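Glycosyl hydrolase, BNR repeat (Ralstonia eutropha, PDB 3B7F) probably acts as a hydrolase, possibly on glycosidic bonds, and folds as a seven-bladed beta-propeller with BNR repeats. Local coordinates at residues Phe118-Tyr132 against Lys178-Leu192. Numbering follows the deposited sequence.
Sequences FWLTPGHASEPGTWY and KMHSILVDPRDPKHL. With EDO (1,2-ethanediol), chain K.
Thr121 OG1 gives a hydrogen bond of 2.6 Å to Ile182 O, arriving tilted from the carbonyl plane. Its chi1 of -65° sets OG1 beside its own backbone N and sends CG2 toward the same carbonyl and the 1,2-ethanediol. A water also donates to Ile182 O and accepts from Trp119 NE1. The Trp119 indole lies flat against the backbone of the other strand, with Ser181 N 3.3 Å above the ring plane. Phe118 takes Lys178 CD over the centre of one face, 3.5 Å from the centroid, a CH-pi contact. At the loop end, His124 NE2 donates to Pro186 O (2.7 Å), bent and from above the carbonyl plane. Pro189 CD covers one face of this imidazole, 3.7 Å from its centroid. Ser126 N donates to His124 ND1 from well out of the ring plane, and Ser126 OG is hydrogen-bonded to the same atom. With the Pro186 bond, these probably limit the ring's rotation. Ile182 CG2 packs on Tyr132 CB, and Val184 CG2 on Tyr132 CE2.

Behind the Pro186 carbonyl, Arg187 grips Asp185 side-on through NE and NH2. His191 ND1 binds Asp185 OD2 (2.6 Å), and Glu203 holds the far nitrogen of His191.

Strands 116-122 and 178-184 are the first strands of successive four-stranded propeller blades. Residues 118-122 and 178-184 run roughly parallel, at 29°, and belong to separate sheets. Strand 131-136 flanks the former and strand 192-197 the latter, while Ile194 packs on Ile182.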
ATOM      1  N   PHE A 118       3.690   8.383   5.512  1.00 27.08           N
ATOM      2  CA  PHE A 118       2.720   7.855   4.565  1.00 27.16           C
ATOM      3  C   PHE A 118       2.482   6.343   4.668  1.00 29.16           C
ATOM      4  O   PHE A 118       1.347   5.890   4.556  1.00 29.36           O
ATOM      5  CB  PHE A 118       3.180   8.193   3.150  1.00 28.30           C
ATOM      6  CG  PHE A 118       2.223   7.756   2.098  1.00 28.22           C
ATOM      7  CD1 PHE A 118       1.066   8.471   1.883  1.00 29.69           C
ATOM      8  CD2 PHE A 118       2.473   6.644   1.320  1.00 26.47           C
ATOM      9  CE1 PHE A 118       0.153   8.070   0.920  1.00 26.20           C
ATOM     10  CE2 PHE A 118       1.555   6.235   0.356  1.00 30.15           C
ATOM     11  CZ  PHE A 118       0.405   6.941   0.162  1.00 28.00           C
ATOM     12  N   TRP A 119       3.552   5.582   4.881  1.00 29.20           N
ATOM     13  CA  TRP A 119       3.514   4.124   4.852  1.00 28.68           C
ATOM     14  C   TRP A 119       4.283   3.505   5.992  1.00 26.86           C
ATOM     15  O   TRP A 119       5.364   3.953   6.276  1.00 24.50           O
ATOM     16  CB  TRP A 119       4.206   3.694   3.569  1.00 28.31           C
ATOM     17  CG  TRP A 119       4.067   2.269   3.224  1.00 25.88           C
ATOM     18  CD1 TRP A 119       4.724   1.203   3.764  1.00 22.64           C
ATOM     19  CD2 TRP A 119       3.251   1.755   2.181  1.00 29.38           C
ATOM     20  NE1 TRP A 119       4.325   0.043   3.140  1.00 27.42           N
ATOM     21  CE2 TRP A 119       3.436   0.361   2.150  1.00 26.50           C
ATOM     22  CE3 TRP A 119       2.377   2.343   1.269  1.00 27.62           C
ATOM     23  CZ2 TRP A 119       2.776  -0.453   1.253  1.00 26.84           C
ATOM     24  CZ3 TRP A 119       1.747   1.537   0.356  1.00 32.18           C
ATOM     25  CH2 TRP A 119       1.943   0.147   0.359  1.00 29.48           C
ATOM     26  N   LEU A 120       3.764   2.412   6.547  1.00 28.40           N
ATOM     27  CA  LEU A 120       4.359   1.674   7.661  1.00 28.56           C
ATOM     28  C   LEU A 120       4.473   0.206   7.256  1.00 28.61           C
ATOM     29  O   LEU A 120       3.502  -0.382   6.765  1.00 28.63           O
ATOM     30  CB  LEU A 120       3.485   1.792   8.913  1.00 27.61           C
ATOM     31  CG  LEU A 120       3.368   3.145   9.630  1.00 31.44           C
ATOM     32  CD1 LEU A 120       2.192   3.094  10.604  1.00 28.49           C
ATOM     33  CD2 LEU A 120       4.682   3.515  10.320  1.00 30.36           C
ATOM     34  N   THR A 121       5.645  -0.381   7.474  1.00 30.13           N
ATOM     35  CA  THR A 121       5.921  -1.798   7.160  1.00 30.26           C
ATOM     36  C   THR A 121       6.538  -2.479   8.371  1.00 31.64           C
ATOM     37  O   THR A 121       7.529  -1.977   8.891  1.00 31.45           O
ATOM     38  CB  THR A 121       6.905  -1.926   5.990  1.00 29.77           C
ATOM     39  OG1 THR A 121       6.288  -1.396   4.830  1.00 27.32           O
ATOM     40  CG2 THR A 121       7.250  -3.346   5.711  1.00 27.40           C
ATOM     41  N   PRO A 122       5.967  -3.617   8.817  1.00 30.89           N
ATOM     42  CA  PRO A 122       6.596  -4.302   9.907  1.00 31.10           C
ATOM     43  C   PRO A 122       7.770  -5.121   9.359  1.00 31.65           C
ATOM     44  O   PRO A 122       7.727  -5.644   8.231  1.00 30.80           O
ATOM     45  CB  PRO A 122       5.476  -5.195  10.466  1.00 32.05           C
ATOM     46  CG  PRO A 122       4.465  -5.286   9.417  1.00 30.01           C
ATOM     47  CD  PRO A 122       4.786  -4.352   8.332  1.00 29.59           C
ATOM     48  N   GLY A 123       8.831  -5.204  10.149  1.00 31.71           N
ATOM     49  CA  GLY A 123      10.011  -5.939   9.761  1.00 31.12           C
ATOM     50  C   GLY A 123       9.883  -7.443   9.724  1.00 30.56           C
ATOM     51  O   GLY A 123       8.802  -8.005   9.878  1.00 31.64           O
ATOM     52  N   HIS A 124      11.045  -8.061   9.540  1.00 30.31           N
ATOM     53  CA  HIS A 124      11.222  -9.492   9.437  1.00 29.96           C
ATOM     54  C   HIS A 124      10.880 -10.197  10.755  1.00 30.74           C
ATOM     55  O   HIS A 124      10.992  -9.604  11.826  1.00 28.87           O
ATOM     56  CB  HIS A 124      12.689  -9.762   9.042  1.00 29.73           C
ATOM     57  CG  HIS A 124      12.944 -11.151   8.560  1.00 27.82           C
ATOM     58  ND1 HIS A 124      13.444 -12.138   9.373  1.00 25.93           N
ATOM     59  CD2 HIS A 124      12.765 -11.719   7.345  1.00 28.81           C
ATOM     60  CE1 HIS A 124      13.540 -13.265   8.688  1.00 29.28           C
ATOM     61  NE2 HIS A 124      13.148 -13.036   7.450  1.00 27.50           N
ATOM     62  N   ALA A 125      10.449 -11.461  10.644  1.00 32.78           N
ATOM     63  CA  ALA A 125      10.041 -12.324  11.762  1.00 32.35           C
ATOM     64  C   ALA A 125      11.109 -12.456  12.849  1.00 35.04           C
ATOM     65  O   ALA A 125      10.801 -12.498  14.049  1.00 36.37           O
ATOM     66  CB  ALA A 125       9.647 -13.737  11.213  1.00 30.52           C
ATOM     67  N   SER A 126      12.367 -12.494  12.411  1.00 35.33           N
ATOM     68  CA  SER A 126      13.521 -12.631  13.276  1.00 34.80           C
ATOM     69  C   SER A 126      13.927 -11.335  13.958  1.00 34.81           C
ATOM     70  O   SER A 126      14.862 -11.356  14.756  1.00 32.62           O
ATOM     71  CB  SER A 126      14.721 -13.112  12.468  1.00 34.45           C
ATOM     72  OG  SER A 126      15.224 -12.051  11.673  1.00 39.62           O
ATOM     73  N   GLU A 127      13.280 -10.206  13.648  1.00 34.89           N
ATOM     74  CA  GLU A 127      13.640  -8.930  14.282  1.00 34.77           C
ATOM     75  C   GLU A 127      12.409  -8.265  14.884  1.00 32.65           C
ATOM     76  O   GLU A 127      12.051  -7.163  14.474  1.00 29.62           O
ATOM     77  CB  GLU A 127      14.341  -8.029  13.261  1.00 36.96           C
ATOM     78  CG  GLU A 127      15.623  -8.644  12.695  1.00 36.39           C
ATOM     79  CD  GLU A 127      16.360  -7.727  11.751  1.00 37.00           C
ATOM     80  OE1 GLU A 127      15.823  -6.661  11.376  1.00 37.33           O
ATOM     81  OE2 GLU A 127      17.496  -8.078  11.391  1.00 43.95           O
ATOM     82  N   PRO A 128      11.789  -8.913  15.913  1.00 31.18           N
ATOM     83  CA  PRO A 128      10.573  -8.345  16.483  1.00 30.62           C
ATOM     84  C   PRO A 128      10.827  -6.936  17.008  1.00 30.19           C
ATOM     85  O   PRO A 128      11.926  -6.653  17.455  1.00 28.11           O
ATOM     86  CB  PRO A 128      10.179  -9.331  17.601  1.00 31.19           C
ATOM     87  CG  PRO A 128      11.330 -10.200  17.826  1.00 27.98           C
ATOM     88  CD  PRO A 128      12.192 -10.151  16.608  1.00 30.40           C
ATOM     89  N   GLY A 129       9.825  -6.063  16.869  1.00 30.38           N
ATOM     90  CA  GLY A 129       9.943  -4.660  17.239  1.00 30.21           C
ATOM     91  C   GLY A 129      10.482  -3.728  16.176  1.00 29.59           C
ATOM     92  O   GLY A 129      10.386  -2.515  16.356  1.00 30.41           O
ATOM     93  N   THR A 130      11.038  -4.280  15.086  1.00 30.59           N
ATOM     94  CA  THR A 130      11.597  -3.483  13.993  0.50 30.19           C
ATOM     95  C   THR A 130      10.522  -3.146  12.944  1.00 31.15           C
ATOM     96  O   THR A 130       9.748  -4.016  12.539  1.00 30.66           O
ATOM     97  CB  THR A 130      12.823  -4.192  13.347  0.50 30.12           C
ATOM     98  OG1 THR A 130      13.880  -4.279  14.317  0.50 23.07           O
ATOM     99  CG2 THR A 130      13.334  -3.441  12.101  0.50 29.58           C
ATOM    100  N   TRP A 131      10.449  -1.873  12.543  1.00 30.59           N
ATOM    101  CA  TRP A 131       9.524  -1.385  11.514  1.00 30.15           C
ATOM    102  C   TRP A 131      10.242  -0.407  10.608  1.00 30.30           C
ATOM    103  O   TRP A 131      11.284   0.145  10.984  1.00 29.25           O
ATOM    104  CB  TRP A 131       8.364  -0.599  12.120  1.00 31.16           C
ATOM    105  CG  TRP A 131       7.371  -1.385  12.906  1.00 32.89           C
ATOM    106  CD1 TRP A 131       7.549  -1.913  14.135  1.00 30.09           C
ATOM    107  CD2 TRP A 131       6.013  -1.667  12.532  1.00 34.69           C
ATOM    108  NE1 TRP A 131       6.405  -2.555  14.542  1.00 30.94           N
ATOM    109  CE2 TRP A 131       5.446  -2.420  13.572  1.00 31.12           C
ATOM    110  CE3 TRP A 131       5.227  -1.374  11.402  1.00 34.20           C
ATOM    111  CZ2 TRP A 131       4.116  -2.868  13.536  1.00 29.30           C
ATOM    112  CZ3 TRP A 131       3.915  -1.832  11.362  1.00 28.09           C
ATOM    113  CH2 TRP A 131       3.380  -2.568  12.413  1.00 26.94           C
ATOM    114  N   TYR A 132       9.679  -0.199   9.417  1.00 29.79           N
ATOM    115  CA  TYR A 132      10.113   0.856   8.502  1.00 29.92           C
ATOM    116  C   TYR A 132       8.949   1.808   8.295  1.00 27.37           C
ATOM    117  O   TYR A 132       7.809   1.408   8.372  1.00 27.55           O
ATOM    118  CB  TYR A 132      10.568   0.315   7.151  1.00 31.77           C
ATOM    119  CG  TYR A 132      11.844  -0.468   7.239  1.00 33.17           C
ATOM    120  CD1 TYR A 132      13.083   0.161   7.127  1.00 36.29           C
ATOM    121  CD2 TYR A 132      11.813  -1.831   7.467  1.00 34.14           C
ATOM    122  CE1 TYR A 132      14.242  -0.550   7.233  1.00 32.75           C
ATOM    123  CE2 TYR A 132      12.956  -2.545   7.573  1.00 33.51           C
ATOM    124  CZ  TYR A 132      14.175  -1.916   7.457  1.00 36.00           C
ATOM    125  OH  TYR A 132      15.314  -2.685   7.557  1.00 28.48           O
ATOM    126  N   LYS A 178       6.038  11.023  -2.355  1.00 32.07           N
ATOM    127  CA  LYS A 178       6.079  10.137  -1.191  1.00 32.72           C
ATOM    128  C   LYS A 178       6.801   8.832  -1.432  1.00 30.73           C
ATOM    129  O   LYS A 178       6.946   8.384  -2.569  1.00 29.40           O
ATOM    130  CB  LYS A 178       4.640   9.811  -0.772  1.00 34.08           C
ATOM    131  CG  LYS A 178       3.896   8.997  -1.832  1.00 31.63           C
ATOM    132  CD  LYS A 178       2.406   9.068  -1.703  1.00 38.80           C
ATOM    133  CE  LYS A 178       1.811  10.363  -2.141  1.00 47.35           C
ATOM    134  NZ  LYS A 178       0.403  10.128  -2.563  1.00 49.24           N
HETATM  135  N   MSE A 179       7.183   8.229  -0.314  1.00 28.13           N
HETATM  136  CA  MSE A 179       7.852   6.961  -0.244  1.00 29.11           C
HETATM  137  C   MSE A 179       6.765   5.965   0.143  1.00 29.87           C
HETATM  138  O   MSE A 179       6.002   6.199   1.089  1.00 28.40           O
HETATM  139  CB  MSE A 179       8.929   7.059   0.834  1.00 28.61           C
HETATM  140  CG  MSE A 179       9.539   5.780   1.382  1.00 41.59           C
HETATM  141 SE   MSE A 179      11.098   5.124   0.570  0.75 47.08          SE
HETATM  142  CE  MSE A 179      12.321   6.605   0.765  1.00 52.07           C
ATOM    143  N   HIS A 180       6.697   4.845  -0.554  1.00 28.71           N
ATOM    144  CA  HIS A 180       5.680   3.857  -0.272  1.00 27.10           C
ATOM    145  C   HIS A 180       6.227   2.477  -0.581  1.00 28.27           C
ATOM    146  O   HIS A 180       7.416   2.338  -0.848  1.00 27.99           O
ATOM    147  CB  HIS A 180       4.418   4.202  -1.088  1.00 28.80           C
ATOM    148  CG  HIS A 180       4.635   4.254  -2.567  1.00 24.67           C
ATOM    149  ND1 HIS A 180       4.741   3.119  -3.345  1.00 22.73           N
ATOM    150  CD2 HIS A 180       4.714   5.302  -3.419  1.00 26.07           C
ATOM    151  CE1 HIS A 180       4.920   3.470  -4.607  1.00 29.75           C
ATOM    152  NE2 HIS A 180       4.893   4.790  -4.684  1.00 24.43           N
ATOM    153  N   SER A 181       5.359   1.468  -0.511  1.00 29.47           N
ATOM    154  CA  SER A 181       5.676   0.109  -0.879  1.00 28.88           C
ATOM    155  C   SER A 181       7.018  -0.400  -0.342  1.00 28.78           C
ATOM    156  O   SER A 181       7.840  -0.919  -1.098  1.00 28.24           O
ATOM    157  CB  SER A 181       5.626   0.002  -2.407  1.00 30.50           C
ATOM    158  OG  SER A 181       4.379   0.434  -2.888  1.00 26.10           O
ATOM    159  N   ILE A 182       7.213  -0.228   0.968  1.00 27.71           N
ATOM    160  CA  ILE A 182       8.398  -0.687   1.660  1.00 27.71           C
ATOM    161  C   ILE A 182       8.152  -2.174   1.946  1.00 28.24           C
ATOM    162  O   ILE A 182       7.215  -2.569   2.661  1.00 29.33           O
ATOM    163  CB  ILE A 182       8.710   0.121   2.933  1.00 25.48           C
ATOM    164  CG1 ILE A 182       8.939   1.593   2.592  1.00 29.79           C
ATOM    165  CG2 ILE A 182       9.971  -0.435   3.633  1.00 25.37           C
ATOM    166  CD1 ILE A 182       8.918   2.520   3.820  1.00 28.52           C
ATOM    167  N   LEU A 183       9.010  -2.990   1.362  1.00 29.14           N
ATOM    168  CA  LEU A 183       8.906  -4.427   1.394  1.00 26.50           C
ATOM    169  C   LEU A 183      10.163  -5.029   2.020  1.00 28.84           C
ATOM    170  O   LEU A 183      11.252  -4.717   1.574  1.00 29.94           O
ATOM    171  CB  LEU A 183       8.776  -4.899  -0.052  1.00 27.62           C
ATOM    172  CG  LEU A 183       7.476  -4.817  -0.873  1.00 28.20           C
ATOM    173  CD1 LEU A 183       6.515  -3.735  -0.459  1.00 28.63           C
ATOM    174  CD2 LEU A 183       7.819  -4.807  -2.390  1.00 22.28           C
ATOM    175  N   VAL A 184       9.998  -5.871   3.043  1.00 30.68           N
ATOM    176  CA  VAL A 184      11.088  -6.602   3.697  1.00 27.85           C
ATOM    177  C   VAL A 184      10.961  -8.069   3.274  1.00 29.26           C
ATOM    178  O   VAL A 184       9.953  -8.704   3.559  1.00 31.26           O
ATOM    179  CB  VAL A 184      10.990  -6.496   5.230  1.00 28.32           C
ATOM    180  CG1 VAL A 184      12.145  -7.325   5.930  1.00 18.49           C
ATOM    181  CG2 VAL A 184      10.962  -5.018   5.655  1.00 19.70           C
ATOM    182  N   ASP A 185      11.970  -8.605   2.606  1.00 29.85           N
ATOM    183  CA  ASP A 185      11.932  -9.984   2.092  1.00 31.70           C
ATOM    184  C   ASP A 185      11.732 -11.007   3.234  1.00 32.92           C
ATOM    185  O   ASP A 185      12.480 -10.956   4.206  1.00 33.09           O
ATOM    186  CB  ASP A 185      13.229 -10.275   1.315  1.00 30.62           C
ATOM    187  CG  ASP A 185      13.136 -11.474   0.392  1.00 31.32           C
ATOM    188  OD1 ASP A 185      12.662 -12.540   0.795  1.00 25.53           O
ATOM    189  OD2 ASP A 185      13.599 -11.348  -0.755  1.00 32.52           O
ATOM    190  N   PRO A 186      10.709 -11.908   3.134  1.00 34.23           N
ATOM    191  CA  PRO A 186      10.513 -12.909   4.195  1.00 33.75           C
ATOM    192  C   PRO A 186      11.692 -13.865   4.395  1.00 34.70           C
ATOM    193  O   PRO A 186      11.841 -14.422   5.477  1.00 36.62           O
ATOM    194  CB  PRO A 186       9.281 -13.703   3.723  1.00 33.59           C
ATOM    195  CG  PRO A 186       9.159 -13.420   2.270  1.00 33.81           C
ATOM    196  CD  PRO A 186       9.674 -12.044   2.079  1.00 34.53           C
ATOM    197  N   ARG A 187      12.493 -14.060   3.354  1.00 33.98           N
ATOM    198  CA  ARG A 187      13.660 -14.909   3.404  1.00 33.65           C
ATOM    199  C   ARG A 187      14.913 -14.224   3.930  1.00 35.06           C
ATOM    200  O   ARG A 187      15.850 -14.925   4.279  1.00 36.37           O
ATOM    201  CB  ARG A 187      13.993 -15.392   2.003  1.00 35.25           C
ATOM    202  CG  ARG A 187      12.924 -16.215   1.335  1.00 26.44           C
ATOM    203  CD  ARG A 187      13.237 -16.358  -0.111  1.00 26.83           C
ATOM    204  NE  ARG A 187      13.163 -15.084  -0.822  1.00 28.28           N
ATOM    205  CZ  ARG A 187      13.330 -14.935  -2.131  1.00 25.14           C
ATOM    206  NH1 ARG A 187      13.538 -15.985  -2.923  1.00 25.09           N
ATOM    207  NH2 ARG A 187      13.251 -13.727  -2.655  1.00 23.18           N
ATOM    208  N   ASP A 188      14.951 -12.888   3.984  1.00 33.89           N
ATOM    209  CA  ASP A 188      16.164 -12.180   4.367  1.00 33.71           C
ATOM    210  C   ASP A 188      15.879 -10.735   4.773  1.00 33.81           C
ATOM    211  O   ASP A 188      15.539  -9.939   3.902  1.00 35.60           O
ATOM    212  CB  ASP A 188      17.122 -12.197   3.156  1.00 34.91           C
ATOM    213  CG  ASP A 188      18.453 -11.492   3.418  1.00 36.10           C
ATOM    214  OD1 ASP A 188      18.705 -11.060   4.564  1.00 30.08           O
ATOM    215  OD2 ASP A 188      19.255 -11.383   2.456  1.00 38.54           O
ATOM    216  N   PRO A 189      16.083 -10.359   6.062  1.00 32.48           N
ATOM    217  CA  PRO A 189      15.825  -8.964   6.487  1.00 31.83           C
ATOM    218  C   PRO A 189      16.665  -7.877   5.791  1.00 33.34           C
ATOM    219  O   PRO A 189      16.292  -6.692   5.838  1.00 32.12           O
ATOM    220  CB  PRO A 189      16.179  -8.972   7.983  1.00 32.76           C
ATOM    221  CG  PRO A 189      16.997 -10.153   8.204  1.00 30.89           C
ATOM    222  CD  PRO A 189      16.562 -11.175   7.193  1.00 32.82           C
ATOM    223  N   LYS A 190      17.796  -8.279   5.201  1.00 32.88           N
ATOM    224  CA  LYS A 190      18.685  -7.383   4.476  1.00 33.98           C
ATOM    225  C   LYS A 190      18.167  -7.000   3.076  1.00 33.55           C
ATOM    226  O   LYS A 190      18.599  -5.973   2.536  1.00 32.64           O
ATOM    227  CB  LYS A 190      20.089  -8.013   4.331  1.00 35.32           C
ATOM    228  CG  LYS A 190      20.844  -8.336   5.636  1.00 34.76           C
ATOM    229  CD  LYS A 190      22.177  -9.057   5.326  1.00 34.67           C
ATOM    230  CE  LYS A 190      22.999  -9.402   6.591  1.00 38.84           C
ATOM    231  N   HIS A 191      17.275  -7.811   2.495  1.00 32.07           N
ATOM    232  CA  HIS A 191      16.746  -7.567   1.160  1.00 31.54           C
ATOM    233  C   HIS A 191      15.444  -6.746   1.242  1.00 31.74           C
ATOM    234  O   HIS A 191      14.379  -7.247   1.671  1.00 29.18           O
ATOM    235  CB  HIS A 191      16.568  -8.886   0.434  1.00 32.37           C
ATOM    236  CG  HIS A 191      16.160  -8.749  -1.002  1.00 31.87           C
ATOM    237  ND1 HIS A 191      15.293  -9.632  -1.600  1.00 31.48           N
ATOM    238  CD2 HIS A 191      16.477  -7.838  -1.952  1.00 35.10           C
ATOM    239  CE1 HIS A 191      15.124  -9.296  -2.863  1.00 37.27           C
ATOM    240  NE2 HIS A 191      15.823  -8.205  -3.101  1.00 32.32           N
ATOM    241  N   LEU A 192      15.562  -5.485   0.820  1.00 30.66           N
ATOM    242  CA  LEU A 192      14.504  -4.505   0.879  1.00 28.77           C
ATOM    243  C   LEU A 192      14.203  -3.926  -0.473  1.00 28.86           C
ATOM    244  O   LEU A 192      15.111  -3.780  -1.288  1.00 28.92           O
ATOM    245  CB  LEU A 192      14.939  -3.341   1.779  1.00 28.42           C
ATOM    246  CG  LEU A 192      15.408  -3.658   3.203  1.00 31.81           C
ATOM    247  CD1 LEU A 192      15.821  -2.375   3.914  1.00 25.61           C
ATOM    248  CD2 LEU A 192      14.306  -4.428   3.975  1.00 28.67           C
TER
HETATM  249  C1  EDO K 403       5.259  -7.196   2.890  1.00 41.12           C
HETATM  250  O1  EDO K 403       5.778  -7.333   1.542  1.00 40.33           O
HETATM  251  C2  EDO K 403       6.091  -6.208   3.725  1.00 36.77           C
HETATM  252  O2  EDO K 403       7.463  -6.637   3.873  1.00 33.66           O
HETATM  253  O   HOH W   1       4.488  -3.206   2.642  1.00 32.50           O